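Local coordinates for aminopeptidase-like protein (Chaetomium thermophilum, PDB 5JM6), which probably acts as a zinc-dependent aminopeptidase of the M18 family and assembles into a dodecamer, at residues I181-D184 against K189-V192; P289-G294 against F299-R304; H320-P325 against F506-E511; L335-E340 against L345-R350. One frame throughout, in Å; residues are numbered along the deposited sequence.

Interactions 1 and 2 are both antiparallel beta hairpins joined by short loops. Interaction 1 lies on a strand that is outermost in the six-stranded sheet within this chain, partly buried and against a second subunit; interaction 2 is buried and rich in phenylalanine. Interactions 3 and 4 involve the chain before and after strand 330-336. The loop before it meets helix 495-514 in interaction 3, at the surface, through a carboxylate and a backbone amide. The chain after it carries zinc ligand Glu-340. Interaction 4, whose centre is about 10 Å from the centre of the chain, is buried, and there an aromatic ring packs on backbone atoms. Interactions 1 and 4 both touch the second subunit.

Interaction 1: I181-D184 against K189-V192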
loop_
_atom_site.group_PDB
_atom_site.type_symbol
_atom_site.label_atom_id
_atom_site.label_comp_id
_atom_site.label_asym_id
_atom_site.label_seq_id
_atom_site.Cartn_x
_atom_site.Cartn_y
_atom_site.Cartn_z
ATOM N N ILE A 181 42.637 -35.112 -1.913
ATOM C CA ILE A 181 42.834 -36.328 -2.679
ATOM C C ILE A 181 44.219 -36.258 -3.308
ATOM O O ILE A 181 44.449 -35.514 -4.261
ATOM C CB ILE A 181 41.750 -36.499 -3.755
ATOM C CG1 ILE A 181 40.365 -36.265 -3.147
ATOM C CG2 ILE A 181 41.828 -37.874 -4.378
ATOM C CD1 ILE A 181 40.009 -37.241 -2.045
ATOM N N VAL A 182 45.129 -37.065 -2.774
ATOM C CA VAL A 182 46.540 -36.977 -3.120
ATOM C C VAL A 182 46.952 -38.165 -3.974
ATOM O O VAL A 182 46.440 -39.274 -3.808
ATOM C CB VAL A 182 47.424 -36.895 -1.839
ATOM C CG1 VAL A 182 48.830 -37.450 -2.070
ATOM C CG2 VAL A 182 47.488 -35.462 -1.327
ATOM N N LYS A 183 47.871 -37.921 -4.900
ATOM C CA LYS A 183 48.455 -38.985 -5.687
ATOM C C LYS A 183 49.807 -39.341 -5.089
ATOM O O LYS A 183 50.761 -38.574 -5.204
ATOM C CB LYS A 183 48.610 -38.549 -7.141
ATOM C CG LYS A 183 48.981 -39.672 -8.071
ATOM C CD LYS A 183 47.899 -40.730 -8.003
ATOM C CE LYS A 183 47.582 -41.307 -9.368
ATOM N NZ LYS A 183 46.696 -42.501 -9.263
ATOM N N ASP A 184 49.886 -40.506 -4.452
ATOM C CA ASP A 184 51.113 -40.943 -3.794
ATOM C C ASP A 184 52.173 -41.200 -4.856
ATOM O O ASP A 184 51.994 -42.066 -5.710
ATOM C CB ASP A 184 50.849 -42.202 -2.956
ATOM C CG ASP A 184 52.041 -42.617 -2.095
ATOM O OD1 ASP A 184 53.180 -42.172 -2.346
ATOM O OD2 ASP A 184 51.830 -43.412 -1.155
ATOM N N LYS A 189 48.949 -44.950 -6.324
ATOM C CA LYS A 189 47.549 -45.148 -5.950
ATOM C C LYS A 189 46.943 -43.846 -5.435
ATOM O O LYS A 189 47.635 -43.012 -4.851
ATOM C CB LYS A 189 47.399 -46.242 -4.885
ATOM C CG LYS A 189 47.780 -47.661 -5.318
ATOM C CD LYS A 189 46.970 -48.179 -6.507
ATOM C CE LYS A 189 47.427 -49.586 -6.906
ATOM N NZ LYS A 189 46.347 -50.618 -6.854
ATOM N N THR A 190 45.652 -43.668 -5.683
ATOM C CA THR A 190 44.930 -42.511 -5.179
ATOM C C THR A 190 44.588 -42.697 -3.699
ATOM O O THR A 190 44.167 -43.777 -3.279
ATOM C CB THR A 190 43.659 -42.267 -6.003
ATOM O OG1 THR A 190 43.997 -42.267 -7.396
ATOM C CG2 THR A 190 43.035 -40.937 -5.644
ATOM N N THR A 191 44.802 -41.645 -2.913
ATOM C CA THR A 191 44.621 -41.696 -1.466
ATOM C C THR A 191 43.912 -40.447 -0.951
ATOM O O THR A 191 43.606 -39.534 -1.719
ATOM C CB THR A 191 45.970 -41.832 -0.731
ATOM O OG1 THR A 191 46.808 -40.718 -1.066
ATOM C CG2 THR A 191 46.674 -43.128 -1.115
ATOM N N VAL A 192 43.662 -40.412 0.355
ATOM C CA VAL A 192 43.002 -39.278 0.995
ATOM C C VAL A 192 43.767 -38.870 2.251
ATOM O O VAL A 192 44.124 -39.719 3.066
ATOM C CB VAL A 192 41.540 -39.607 1.373
ATOM C CG1 VAL A 192 40.860 -38.391 1.978
ATOM C CG2 VAL A 192 40.768 -40.102 0.162
#
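Val-182 and Thr-191 are a hydrogen-bonded pair between two antiparallel strand segments, whose axes approach to 4.7 Å with their directions 140° apart. Val-182 N donates to Thr-191 O at 3.1 Å. Thr-191 N returns a bond of 3.0 Å to Val-182 O. The threonine hydroxyl adds a third bond, from Thr-191 OG1 to Val-182 O at 3.1 Å. One carbonyl oxygen is thus gripped by two donors of the same residue. The amide arrives nearly along the C=O axis, and the hydroxyl sits well above the carbonyl plane. Thr-191 OG1 stands between its own backbone N and carbonyl carbon (chi1 59°), which brings it within bonding distance of that oxygen.

The segments are the loop end of the beta hairpin 174-183/190-196. Strand 190-196 is outermost within this chain in the six-stranded antiparallel sheet, and Thr-190 makes backbone bonds to the second subunit. Ile-181, Lys-183, Thr-190 and Val-192 share the other face. There Ile-181 CD1 lies alongside Val-192 CG2 at 3.7 Å. The second branch of the isoleucine goes to a different residue: Ile-181 CG2 touches Thr-190 CG2 at 3.5 Å. Trp-517 of the second subunit packs on both Ile-181 and Thr-190.

The Lys-183 chain bends at chi2 and chi3. Its NZ makes a weak bond of 3.3 Å to Thr-190 OG1, while its stronger partner is the carbonyl oxygen of Gly-188. Beyond the paired strands, Asp-184 N makes a weak bond of 3.4 Å to Lys-189 O. The ammonium group of Lys-189 bonds instead to the carbonyl oxygen of Leu-515 of the second subunit.

Interaction 2: P289-G294 against F299-R304; sequences PATVGG and FIFAGR
Phe-301 pairs with Thr-291 and lays its ring along the opposite strand. The two backbones exchange bonds: Thr-291 N to Phe-301 O at 3.0 Å, and Phe-301 N to Thr-291 O at 2.8 Å. The side chains lie side by side and point the same way, with Thr-291 CG2 3.8 Å from Phe-301 CB. The threonine hydroxyl takes no part across the pair; Thr-291 OG1 donates to Val-292 O within its own strand.

From there the Phe-301 ring reaches on to Gly-293. With Phe-301 CG anti to its carbonyl carbon (chi1 -55°), the ring swings over Gly-293, and Phe-301 CE2 comes to 3.7 Å from Gly-293 CA. Gly-293 N lies over one face of the ring. A CB on Gly-293 would fall on this ring, so the glycine lets the aromatic group lie against bare backbone.

The strands form the beta hairpin 291-293/299-302. Strand 489-492 pairs with the far side of 299-302 and makes a small three-stranded antiparallel sheet. Met-490 of that strand touches both phenylalanines.

Phe-299 and Gly-293 form the next hydrogen-bonded pair. Gly-293 N donates to Phe-299 O at 2.8 Å, and Phe-299 N donates back to Gly-293 O at 2.9 Å. The Phe-299 ring meets the end of the segment, with Phe-299 CD2 3.8 Å from Gly-294 CA. Gly-294 O bonds to the indole nitrogen of Trp-199 of a third subunit.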
loop_
_atom_site.group_PDB
_atom_site.type_symbol
_atom_site.label_atom_id
_atom_site.label_comp_id
_atom_site.label_asym_id
_atom_site.label_seq_id
_atom_site.Cartn_x
_atom_site.Cartn_y
_atom_site.Cartn_z
ATOM N N PRO A 289 38.653 -21.379 19.653
ATOM C CA PRO A 289 38.530 -22.630 20.406
ATOM C C PRO A 289 37.224 -22.715 21.178
ATOM O O PRO A 289 36.629 -21.691 21.517
ATOM C CB PRO A 289 39.715 -22.584 21.378
ATOM C CG PRO A 289 40.658 -21.597 20.804
ATOM C CD PRO A 289 39.823 -20.592 20.075
ATOM N N ALA A 290 36.785 -23.939 21.441
ATOM C CA ALA A 290 35.715 -24.170 22.394
ATOM C C ALA A 290 36.217 -23.799 23.780
ATOM O O ALA A 290 37.403 -23.941 24.078
ATOM C CB ALA A 290 35.262 -25.615 22.353
ATOM N N THR A 291 35.315 -23.325 24.629
ATOM C CA THR A 291 35.701 -22.867 25.953
ATOM C C THR A 291 34.573 -23.039 26.952
ATOM O O THR A 291 33.426 -23.280 26.580
ATOM C CB THR A 291 36.122 -21.387 25.942
ATOM O OG1 THR A 291 36.558 -21.005 27.251
ATOM C CG2 THR A 291 34.950 -20.511 25.529
ATOM N N VAL A 292 34.912 -22.924 28.229
ATOM C CA VAL A 292 33.900 -22.834 29.264
ATOM C C VAL A 292 33.747 -21.367 29.635
ATOM O O VAL A 292 34.694 -20.586 29.524
ATOM C CB VAL A 292 34.246 -23.674 30.504
ATOM C CG1 VAL A 292 34.230 -25.152 30.156
ATOM C CG2 VAL A 292 35.593 -23.263 31.069
ATOM N N GLY A 293 32.537 -20.983 30.021
ATOM C CA GLY A 293 32.238 -19.586 30.259
ATOM C C GLY A 293 31.142 -19.353 31.275
ATOM O O GLY A 293 30.526 -20.293 31.779
ATOM N N GLY A 294 30.893 -18.083 31.564
ATOM C CA GLY A 294 29.963 -17.707 32.609
ATOM C C GLY A 294 30.720 -17.444 33.893
ATOM O O GLY A 294 31.884 -17.828 34.025
ATOM N N PHE A 299 28.871 -22.702 31.466
ATOM C CA PHE A 299 28.562 -22.692 30.040
ATOM C C PHE A 299 29.700 -23.277 29.226
ATOM O O PHE A 299 30.854 -23.221 29.637
ATOM C CB PHE A 299 28.290 -21.270 29.542
ATOM C CG PHE A 299 27.067 -20.637 30.125
ATOM C CD1 PHE A 299 25.848 -21.289 30.099
ATOM C CD2 PHE A 299 27.138 -19.378 30.696
ATOM C CE1 PHE A 299 24.724 -20.698 30.633
ATOM C CE2 PHE A 299 26.020 -18.786 31.233
ATOM C CZ PHE A 299 24.813 -19.451 31.206
ATOM N N ILE A 300 29.363 -23.867 28.087
ATOM C CA ILE A 300 30.360 -24.174 27.070
ATOM C C ILE A 300 30.056 -23.361 25.815
ATOM O O ILE A 300 28.952 -23.428 25.279
ATOM C CB ILE A 300 30.398 -25.676 26.731
ATOM C CG1 ILE A 300 31.020 -26.459 27.885
ATOM C CG2 ILE A 300 31.200 -25.919 25.463
ATOM C CD1 ILE A 300 30.957 -27.959 27.709
ATOM N N PHE A 301 31.031 -22.573 25.370
ATOM C CA PHE A 301 30.892 -21.810 24.134
ATOM C C PHE A 301 31.663 -22.498 23.019
ATOM O O PHE A 301 32.889 -22.590 23.070
ATOM C CB PHE A 301 31.402 -20.376 24.302
ATOM C CG PHE A 301 30.769 -19.626 25.439
ATOM C CD1 PHE A 301 29.468 -19.892 25.833
ATOM C CD2 PHE A 301 31.481 -18.646 26.111
ATOM C CE1 PHE A 301 28.894 -19.197 26.881
ATOM C CE2 PHE A 301 30.911 -17.949 27.158
ATOM C CZ PHE A 301 29.616 -18.225 27.542
ATOM N N ALA A 302 30.944 -22.990 22.018
ATOM C CA ALA A 302 31.581 -23.644 20.884
ATOM C C ALA A 302 30.684 -23.601 19.658
ATOM O O ALA A 302 29.466 -23.468 19.772
ATOM C CB ALA A 302 31.934 -25.080 21.231
ATOM N N GLY A 303 31.296 -23.715 18.486
ATOM C CA GLY A 303 30.554 -23.809 17.245
ATOM C C GLY A 303 30.450 -25.247 16.782
ATOM O O GLY A 303 31.192 -26.106 17.260
ATOM N N ARG A 304 29.539 -25.491 15.840
ATOM C CA ARG A 304 29.262 -26.820 15.283
ATOM C C ARG A 304 28.667 -27.773 16.308
ATOM O O ARG A 304 28.873 -28.985 16.230
ATOM C CB ARG A 304 30.526 -27.447 14.694
ATOM C CG ARG A 304 31.309 -26.541 13.776
ATOM C CD ARG A 304 32.673 -27.138 13.490
ATOM N NE ARG A 304 33.638 -26.819 14.537
ATOM C CZ ARG A 304 34.249 -25.644 14.650
ATOM N NH1 ARG A 304 33.988 -24.677 13.782
ATOM N NH2 ARG A 304 35.118 -25.434 15.629
#

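Interaction 3: H320-P325 against F506-E511; sequences HAKRAP and FLDFWE
Lys-322 bonds through its backbone N to the carboxylate of Asp-508. The main bond is 3.0 Å from Lys-322 N to Asp-508 OD1, on the syn side and 30° out of the carboxylate plane. A second, weak bond of 3.5 Å runs from the same Lys-322 N to Asp-508 OD2.

The two side chains cross at about a right angle, and the lysine chain stays near Asp-508 OD2 for much of its length. Lys-322 CB is 3.9 Å from Asp-508 OD1. CG is anti to its own carbonyl carbon (chi1 -71°), and this places Lys-322 CG 3.6 Å from Asp-508 OD2. From CG the chain is extended. Lys-322 CD and CE lie 4.2 Å and 4.1 Å from Asp-508 OD2. At the tip Lys-322 NZ has moved away, 5.1 Å from Asp-508 OD2, and makes no salt bridge with it. The methyl group of the preceding residue rests against the carboxylate, Ala-321 CB 3.4 Å from Asp-508 OD1.

The contact joins the loop that follows helix 305-320 to the C-terminal helix 495-514. Two other lysines share the carboxylate. Lys-331 NZ forms a salt bridge with OD1 and also bonds Lys-322 O. Lys-504 NZ forms one with OD2 and also bonds His-320 O.

Exchanging Asp-508 for a leucine would probably leave the Lys-322 amide without this acceptor and both of these lysines without their carboxylate. The carboxylate probably holds the loop through the Lys-322 amide, with carbon contacts from the Lys-322 side chain. The Lys-322 ammonium group may still stabilise it at longer range, beside the direct salt bridges of Lys-331 and Lys-504.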
loop_
_atom_site.group_PDB
_atom_site.type_symbol
_atom_site.label_atom_id
_atom_site.label_comp_id
_atom_site.label_asym_id
_atom_site.label_seq_id
_atom_site.Cartn_x
_atom_site.Cartn_y
_atom_site.Cartn_z
ATOM N N HIS A 320 32.214 -46.363 27.038
ATOM C CA HIS A 320 32.089 -46.553 28.481
ATOM C C HIS A 320 31.028 -47.576 28.902
ATOM O O HIS A 320 30.783 -47.759 30.094
ATOM C CB HIS A 320 31.815 -45.211 29.157
ATOM C CG HIS A 320 33.015 -44.316 29.218
ATOM N ND1 HIS A 320 33.737 -44.116 30.374
ATOM C CD2 HIS A 320 33.629 -43.582 28.260
ATOM C CE1 HIS A 320 34.739 -43.291 30.128
ATOM N NE2 HIS A 320 34.695 -42.951 28.852
ATOM N N ALA A 321 30.390 -48.229 27.937
ATOM C CA ALA A 321 29.322 -49.176 28.252
ATOM C C ALA A 321 29.858 -50.443 28.918
ATOM O O ALA A 321 31.026 -50.796 28.755
ATOM C CB ALA A 321 28.546 -49.533 26.994
ATOM N N LYS A 322 28.996 -51.115 29.677
ATOM C CA LYS A 322 29.330 -52.416 30.247
ATOM C C LYS A 322 29.541 -53.447 29.149
ATOM O O LYS A 322 28.897 -53.377 28.102
ATOM C CB LYS A 322 28.215 -52.923 31.171
ATOM C CG LYS A 322 28.043 -52.213 32.502
ATOM C CD LYS A 322 26.946 -52.908 33.310
ATOM C CE LYS A 322 26.325 -51.990 34.353
ATOM N NZ LYS A 322 25.100 -52.588 34.960
ATOM N N ARG A 323 30.460 -54.384 29.362
ATOM C CA ARG A 323 30.293 -55.686 28.738
ATOM C C ARG A 323 30.157 -56.719 29.844
ATOM O O ARG A 323 31.149 -57.302 30.284
ATOM C CB ARG A 323 31.482 -56.032 27.837
ATOM C CG ARG A 323 31.831 -54.991 26.788
ATOM C CD ARG A 323 32.735 -55.608 25.733
ATOM N NE ARG A 323 33.870 -56.298 26.342
ATOM C CZ ARG A 323 34.482 -57.351 25.810
ATOM N NH1 ARG A 323 34.070 -57.846 24.654
ATOM N NH2 ARG A 323 35.504 -57.913 26.440
ATOM N N ALA A 324 28.921 -57.040 30.192
ATOM C CA ALA A 324 28.664 -58.017 31.233
ATOM C C ALA A 324 28.634 -59.365 30.551
ATOM O O ALA A 324 28.300 -59.445 29.371
ATOM C CB ALA A 324 27.352 -57.726 31.954
ATOM N N PRO A 325 28.997 -60.432 31.273
ATOM C CA PRO A 325 28.952 -61.751 30.635
ATOM C C PRO A 325 27.524 -62.166 30.282
ATOM O O PRO A 325 27.325 -63.079 29.483
ATOM C CB PRO A 325 29.553 -62.675 31.699
ATOM C CG PRO A 325 29.310 -61.970 32.990
ATOM C CD PRO A 325 29.435 -60.508 32.678
ATOM N N PHE A 506 21.088 -46.188 28.638
ATOM C CA PHE A 506 20.236 -46.842 27.653
ATOM C C PHE A 506 20.871 -48.125 27.117
ATOM O O PHE A 506 20.251 -49.188 27.156
ATOM C CB PHE A 506 19.917 -45.879 26.509
ATOM C CG PHE A 506 19.380 -46.552 25.279
ATOM C CD1 PHE A 506 18.072 -47.007 25.233
ATOM C CD2 PHE A 506 20.183 -46.718 24.163
ATOM C CE1 PHE A 506 17.582 -47.624 24.099
ATOM C CE2 PHE A 506 19.697 -47.332 23.027
ATOM C CZ PHE A 506 18.394 -47.786 22.993
ATOM N N LEU A 507 22.102 -48.030 26.624
ATOM C CA LEU A 507 22.779 -49.201 26.077
ATOM C C LEU A 507 22.925 -50.296 27.132
ATOM O O LEU A 507 22.765 -51.478 26.831
ATOM C CB LEU A 507 24.150 -48.820 25.508
ATOM C CG LEU A 507 24.159 -47.819 24.345
ATOM C CD1 LEU A 507 25.572 -47.342 24.059
ATOM C CD2 LEU A 507 23.535 -48.409 23.088
ATOM N N ASP A 508 23.200 -49.908 28.373
ATOM C CA ASP A 508 23.400 -50.894 29.431
ATOM C C ASP A 508 22.089 -51.507 29.930
ATOM O O ASP A 508 22.046 -52.692 30.255
ATOM C CB ASP A 508 24.162 -50.278 30.611
ATOM C CG ASP A 508 25.622 -50.001 30.290
ATOM O OD1 ASP A 508 26.083 -50.388 29.195
ATOM O OD2 ASP A 508 26.315 -49.410 31.143
ATOM N N PHE A 509 21.036 -50.701 30.035
ATOM C CA PHE A 509 19.787 -51.187 30.621
ATOM C C PHE A 509 18.651 -51.583 29.671
ATOM O O PHE A 509 17.628 -52.081 30.138
ATOM C CB PHE A 509 19.246 -50.143 31.597
ATOM C CG PHE A 509 19.987 -50.094 32.900
ATOM C CD1 PHE A 509 19.910 -51.149 33.794
ATOM C CD2 PHE A 509 20.750 -48.989 33.238
ATOM C CE1 PHE A 509 20.587 -51.107 34.998
ATOM C CE2 PHE A 509 21.428 -48.940 34.442
ATOM C CZ PHE A 509 21.346 -50.001 35.323
ATOM N N TRP A 510 18.812 -51.383 28.365
ATOM C CA TRP A 510 17.695 -51.625 27.449
ATOM C C TRP A 510 17.167 -53.055 27.537
ATOM O O TRP A 510 15.958 -53.268 27.637
ATOM C CB TRP A 510 18.081 -51.325 26.001
ATOM C CG TRP A 510 17.216 -52.069 25.024
ATOM C CD1 TRP A 510 17.606 -53.073 24.188
ATOM C CD2 TRP A 510 15.808 -51.895 24.811
ATOM N NE1 TRP A 510 16.535 -53.523 23.454
ATOM C CE2 TRP A 510 15.419 -52.817 23.820
ATOM C CE3 TRP A 510 14.841 -51.044 25.358
ATOM C CZ2 TRP A 510 14.106 -52.912 23.361
ATOM C CZ3 TRP A 510 13.537 -51.141 24.901
ATOM C CH2 TRP A 510 13.183 -52.067 23.913
ATOM N N GLU A 511 18.074 -54.027 27.511
ATOM C CA GLU A 511 17.689 -55.436 27.524
ATOM C C GLU A 511 16.916 -55.796 28.789
ATOM O O GLU A 511 15.925 -56.525 28.733
ATOM C CB GLU A 511 18.923 -56.333 27.392
ATOM C CG GLU A 511 18.634 -57.824 27.553
ATOM C CD GLU A 511 19.872 -58.695 27.403
ATOM O OE1 GLU A 511 19.727 -59.864 26.983
ATOM O OE2 GLU A 511 20.985 -58.217 27.707
#

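Interaction 4: L335-E340 against L345-R350. With ZN (zinc ion), chain G.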
loop_
_atom_site.group_PDB
_atom_site.type_symbol
_atom_site.label_atom_id
_atom_site.label_comp_id
_atom_site.label_asym_id
_atom_site.label_seq_id
_atom_site.Cartn_x
_atom_site.Cartn_y
_atom_site.Cartn_z
ATOM N N LEU A 335 26.854 -42.924 13.516
ATOM C CA LEU A 335 27.041 -41.501 13.266
ATOM C C LEU A 335 27.038 -41.236 11.767
ATOM O O LEU A 335 27.874 -41.761 11.031
ATOM C CB LEU A 335 28.342 -41.004 13.902
ATOM C CG LEU A 335 28.473 -41.250 15.408
ATOM C CD1 LEU A 335 29.749 -40.631 15.957
ATOM C CD2 LEU A 335 27.253 -40.724 16.147
ATOM N N PHE A 336 26.113 -40.388 11.329
ATOM C CA PHE A 336 25.853 -40.183 9.909
ATOM C C PHE A 336 26.279 -38.800 9.455
ATOM O O PHE A 336 26.449 -37.883 10.254
ATOM C CB PHE A 336 24.368 -40.363 9.579
ATOM C CG PHE A 336 23.834 -41.727 9.877
ATOM C CD1 PHE A 336 24.005 -42.767 8.981
ATOM C CD2 PHE A 336 23.139 -41.964 11.049
ATOM C CE1 PHE A 336 23.505 -44.024 9.256
ATOM C CE2 PHE A 336 22.635 -43.215 11.329
ATOM C CZ PHE A 336 22.818 -44.247 10.432
ATOM N N ASP A 337 26.473 -38.682 8.151
ATOM C CA ASP A 337 26.779 -37.420 7.504
ATOM C C ASP A 337 25.523 -36.912 6.793
ATOM O O ASP A 337 24.638 -37.702 6.460
ATOM C CB ASP A 337 27.942 -37.593 6.522
ATOM C CG ASP A 337 28.359 -36.291 5.861
ATOM O OD1 ASP A 337 27.896 -35.214 6.290
ATOM O OD2 ASP A 337 29.163 -36.351 4.907
ATOM N N ASP A 338 25.439 -35.592 6.626
ATOM C CA ASP A 338 24.416 -34.927 5.805
ATOM C C ASP A 338 22.972 -34.910 6.320
ATOM O O ASP A 338 22.048 -35.092 5.534
ATOM C CB ASP A 338 24.386 -35.561 4.405
ATOM C CG ASP A 338 25.728 -35.523 3.715
ATOM O OD1 ASP A 338 26.457 -34.524 3.868
ATOM O OD2 ASP A 338 26.061 -36.504 3.023
ATOM N N GLU A 339 22.763 -34.689 7.615
ATOM C CA GLU A 339 21.395 -34.618 8.141
ATOM C C GLU A 339 20.743 -33.260 7.901
ATOM O O GLU A 339 19.517 -33.148 7.807
ATOM C CB GLU A 339 21.379 -34.948 9.634
ATOM C CG GLU A 339 20.014 -34.851 10.309
ATOM C CD GLU A 339 19.728 -33.465 10.865
ATOM O OE1 GLU A 339 18.548 -33.057 10.886
ATOM O OE2 GLU A 339 20.687 -32.780 11.277
ATOM N N GLU A 340 21.577 -32.232 7.809
ATOM C CA GLU A 340 21.127 -30.878 7.542
ATOM C C GLU A 340 20.652 -30.747 6.076
ATOM O O GLU A 340 20.032 -29.752 5.699
ATOM C CB GLU A 340 22.261 -29.887 7.856
ATOM C CG GLU A 340 22.947 -30.049 9.243
ATOM C CD GLU A 340 22.287 -29.240 10.349
ATOM O OE1 GLU A 340 21.707 -28.183 10.034
ATOM O OE2 GLU A 340 22.392 -29.632 11.531
ATOM N N LEU A 345 21.834 -39.445 1.129
ATOM C CA LEU A 345 22.662 -39.945 0.062
ATOM C C LEU A 345 23.505 -41.006 0.767
ATOM O O LEU A 345 23.227 -41.325 1.926
ATOM C CB LEU A 345 23.450 -38.838 -0.645
ATOM C CG LEU A 345 23.000 -37.652 -1.483
ATOM C CD1 LEU A 345 24.272 -36.939 -1.707
ATOM C CD2 LEU A 345 22.453 -38.049 -2.821
ATOM N N ARG A 346 24.508 -41.553 0.089
ATOM C CA ARG A 346 25.143 -42.813 0.486
ATOM C C ARG A 346 25.453 -42.940 1.986
ATOM O O ARG A 346 25.237 -43.997 2.583
ATOM C CB ARG A 346 26.428 -42.986 -0.327
ATOM C CG ARG A 346 27.236 -44.234 -0.040
ATOM C CD ARG A 346 28.572 -44.146 -0.764
ATOM N NE ARG A 346 29.446 -45.288 -0.514
ATOM C CZ ARG A 346 30.724 -45.179 -0.161
ATOM N NH1 ARG A 346 31.270 -43.981 -0.007
ATOM N NH2 ARG A 346 31.454 -46.268 0.042
ATOM N N GLN A 347 25.929 -41.857 2.593
ATOM C CA GLN A 347 26.288 -41.861 4.010
ATOM C C GLN A 347 25.197 -41.296 4.931
ATOM O O GLN A 347 25.388 -41.219 6.146
ATOM C CB GLN A 347 27.590 -41.084 4.210
ATOM C CG GLN A 347 28.685 -41.469 3.229
ATOM C CD GLN A 347 28.670 -40.619 1.969
ATOM O OE1 GLN A 347 28.380 -39.424 2.017
ATOM N NE2 GLN A 347 28.977 -41.237 0.833
ATOM N N GLY A 348 24.064 -40.900 4.357
ATOM C CA GLY A 348 22.974 -40.317 5.126
ATOM C C GLY A 348 22.138 -41.330 5.895
ATOM O O GLY A 348 22.296 -42.537 5.714
ATOM N N ALA A 349 21.233 -40.837 6.738
ATOM C CA ALA A 349 20.492 -41.689 7.672
ATOM C C ALA A 349 19.330 -42.459 7.038
ATOM O O ALA A 349 18.979 -43.537 7.496
ATOM C CB ALA A 349 19.980 -40.856 8.838
ATOM N N ARG A 350 18.718 -41.917 5.997
ATOM C CA ARG A 350 17.697 -42.673 5.276
ATOM C C ARG A 350 18.333 -43.427 4.093
ATOM O O ARG A 350 17.652 -43.799 3.138
ATOM C CB ARG A 350 16.506 -41.782 4.881
ATOM C CG ARG A 350 16.839 -40.382 4.448
ATOM C CD ARG A 350 15.626 -39.458 4.423
ATOM N NE ARG A 350 14.428 -40.081 3.868
ATOM C CZ ARG A 350 13.511 -39.422 3.171
ATOM N NH1 ARG A 350 13.692 -38.140 2.899
ATOM N NH2 ARG A 350 12.442 -40.050 2.707
HETATM ZN ZN ZN G . 21.291 -28.439 12.421
#
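Beside the two-zinc site, Phe-336 meets Gln-347, Gly-348 and Ala-349, on a loop that turns back past the metal-binding segment. Glu-340 of that segment binds zinc with both oxygens, OE2 at 1.9 Å and OE1 at 2.4 Å. Asp-306 and His-485 complete the ligands of this ion from the protein. Asp-306 also binds the other zinc, together with His-133 and Asp-391.

The ring of Phe-336 is held on two sides. Gln-347 O approaches its edge, in the ring plane, 3.5 Å from Phe-336 CD1. Ala-349 CA lies over one face in a CH-pi contact, 4.0 Å from the ring centroid and 14° off the ring normal. The methyl group follows, with Ala-349 CB 4.0 Å from Phe-336 CD2. The torsion that turns CG away from the carbonyl carbon (chi1 -61°) directs the ring into this loop. Phe-353 and Leu-354 of the next helix also touch it.

Phe-336 ends strand 330-336, an inner strand of the nine-stranded mixed sheet. The zinc ligand Glu-340 follows a few residues after the strand, and the next strand in the sheet, 127-133, carries His-133. Replacing Phe-336 by a serine is likely to open a gap beneath Ala-349 and leave this loop less firmly placed.

Backbone contacts continue past the ring. Asp-337 N makes a weak bond of 3.4 Å to Gln-347 O, which also accepts from the hydroxyl of Ser-111. Gly-348 CA gives a CA-H...O contact of 3.4 Å to Asp-337 O. Leu-345 to Gly-348 form a type I beta turn, and Arg-346 within it bonds to Gly-471 of the second subunit.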